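Local coordinates for TIR protein (Paracoccus denitrificans PD1222, PDB 3H16), which is a bacterial protein with a TIR domain, a small alpha/beta module built on a parallel beta sheet, seen here as a two-chain assembly, at residues B[132-137]-B[145-150]. Sequence-based numbering, arbitrary orientation.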
loop_
_atom_site.group_PDB
_atom_site.type_symbol
_atom_site.label_atom_id
_atom_site.label_comp_id
_atom_site.label_asym_id
_atom_site.label_seq_id
_atom_site.Cartn_x
_atom_site.Cartn_y
_atom_site.Cartn_z
ATOM N N LEU B 132 -1.469 -0.029 -7.911
ATOM C CA LEU B 132 -2.257 -0.697 -6.894
ATOM C C LEU B 132 -3.204 0.305 -6.241
ATOM O O LEU B 132 -2.818 1.441 -5.928
ATOM C CB LEU B 132 -1.346 -1.354 -5.856
ATOM C CG LEU B 132 -0.409 -2.464 -6.376
ATOM C CD1 LEU B 132 0.142 -3.216 -5.185
ATOM C CD2 LEU B 132 -1.134 -3.436 -7.302
ATOM N N ALA B 133 -4.452 -0.107 -6.045
ATOM C CA ALA B 133 -5.430 0.783 -5.458
ATOM C C ALA B 133 -6.444 0.071 -4.572
ATOM O O ALA B 133 -6.379 -1.135 -4.391
ATOM C CB ALA B 133 -6.146 1.516 -6.563
ATOM N N PHE B 134 -7.368 0.833 -3.995
ATOM C CA PHE B 134 -8.420 0.253 -3.175
ATOM C C PHE B 134 -9.491 -0.148 -4.175
ATOM O O PHE B 134 -9.693 0.532 -5.189
ATOM C CB PHE B 134 -8.947 1.273 -2.171
ATOM C CG PHE B 134 -7.985 1.561 -1.073
ATOM C CD1 PHE B 134 -7.596 0.552 -0.202
ATOM C CD2 PHE B 134 -7.394 2.810 -0.957
ATOM C CE1 PHE B 134 -6.624 0.778 0.760
ATOM C CE2 PHE B 134 -6.415 3.052 0.007
ATOM C CZ PHE B 134 -6.027 2.032 0.865
ATOM N N ASN B 135 -10.164 -1.253 -3.884
ATOM C CA ASN B 135 -11.174 -1.823 -4.768
ATOM C C ASN B 135 -12.430 -2.235 -3.967
ATOM O O ASN B 135 -12.353 -3.127 -3.119
ATOM C CB ASN B 135 -10.543 -3.054 -5.430
ATOM C CG ASN B 135 -11.255 -3.484 -6.681
ATOM O OD1 ASN B 135 -12.421 -3.134 -6.898
ATOM N ND2 ASN B 135 -10.562 -4.265 -7.518
ATOM N N THR B 136 -13.580 -1.616 -4.233
ATOM C CA THR B 136 -14.789 -1.981 -3.492
ATOM C C THR B 136 -15.266 -3.392 -3.854
ATOM O O THR B 136 -16.230 -3.905 -3.286
ATOM C CB THR B 136 -15.953 -1.003 -3.748
ATOM O OG1 THR B 136 -16.406 -1.135 -5.099
ATOM C CG2 THR B 136 -15.511 0.422 -3.510
ATOM N N SER B 137 -14.573 -4.020 -4.797
ATOM C CA SER B 137 -14.919 -5.362 -5.240
ATOM C C SER B 137 -14.164 -6.378 -4.389
ATOM O O SER B 137 -14.488 -7.568 -4.384
ATOM C CB SER B 137 -14.536 -5.524 -6.713
ATOM O OG SER B 137 -14.773 -6.837 -7.178
ATOM N N VAL B 145 -12.519 2.150 4.532
ATOM C CA VAL B 145 -12.497 3.288 5.432
ATOM C C VAL B 145 -11.468 3.069 6.550
ATOM O O VAL B 145 -10.792 4.015 6.973
ATOM C CB VAL B 145 -13.891 3.549 6.029
ATOM C CG1 VAL B 145 -13.786 4.526 7.185
ATOM C CG2 VAL B 145 -14.809 4.118 4.951
ATOM N N ALA B 146 -11.339 1.830 7.023
ATOM C CA ALA B 146 -10.349 1.546 8.061
ATOM C C ALA B 146 -8.955 1.836 7.488
ATOM O O ALA B 146 -8.118 2.429 8.168
ATOM C CB ALA B 146 -10.444 0.102 8.518
ATOM N N ASP B 147 -8.712 1.430 6.240
ATOM C CA ASP B 147 -7.424 1.686 5.597
ATOM C C ASP B 147 -7.168 3.189 5.452
ATOM O O ASP B 147 -6.055 3.663 5.688
ATOM C CB ASP B 147 -7.361 1.034 4.208
ATOM C CG ASP B 147 -7.399 -0.490 4.271
ATOM O OD1 ASP B 147 -6.729 -1.063 5.161
ATOM O OD2 ASP B 147 -8.085 -1.114 3.425
ATOM N N LEU B 148 -8.202 3.937 5.062
ATOM C CA LEU B 148 -8.075 5.374 4.885
ATOM C C LEU B 148 -7.789 6.094 6.203
ATOM O O LEU B 148 -7.010 7.047 6.237
ATOM C CB LEU B 148 -9.339 5.934 4.236
ATOM C CG LEU B 148 -9.582 5.445 2.807
ATOM C CD1 LEU B 148 -10.976 5.817 2.377
ATOM C CD2 LEU B 148 -8.554 6.043 1.865
ATOM N N MET B 149 -8.418 5.641 7.284
ATOM C CA MET B 149 -8.193 6.241 8.593
ATOM C C MET B 149 -6.768 5.921 9.026
ATOM O O MET B 149 -6.108 6.730 9.675
ATOM C CB MET B 149 -9.181 5.696 9.627
ATOM C CG MET B 149 -10.616 6.134 9.410
ATOM S SD MET B 149 -10.789 7.928 9.201
ATOM C CE MET B 149 -10.390 8.499 10.834
ATOM N N ALA B 150 -6.297 4.733 8.661
ATOM C CA ALA B 150 -4.946 4.327 9.001
ATOM C C ALA B 150 -3.967 5.256 8.305
ATOM O O ALA B 150 -2.980 5.686 8.901
ATOM C CB ALA B 150 -4.709 2.919 8.556
#
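F134, on the short strand 134-135, faces D147 and L148 on one turn of helix 141-153. The backbones stay well apart. Their closest CA atoms, those of F134 and D147, are 8.9 Å from each other. The gap is bridged by side chains alone, and F134 does all the reaching from its strand. The ring stands beside the backbone N, with CG anti to the carbonyl carbon (chi1 -72°). This carries its far end to the helix. CE1 of F134 lies 3.5 Å from CB of D147. The carboxylate of D147 runs on beside the ring, its plane only 15° from that of the ring. OD2 of D147 comes to 3.6 Å from CE1 of F134. Across the ring from CE1, CE2 of F134 meets CD2 of L148 at 4.1 Å, an apolar contact. The strand is an outermost one of the five-stranded parallel sheet of the TIR domain and pairs with strand 109-113. The helix packs back on that sheet, where L148 also touches L110. OD2 of D147 forms a salt bridge with K139, and OD1 accepts from the backbone N of Q92 of the second subunit. F124 of that subunit also meets the F134 ring. At the end of the strand, OD1 of N135 accepts a hydrogen bond from N of S137 at 3.1 Å, an Asx turn.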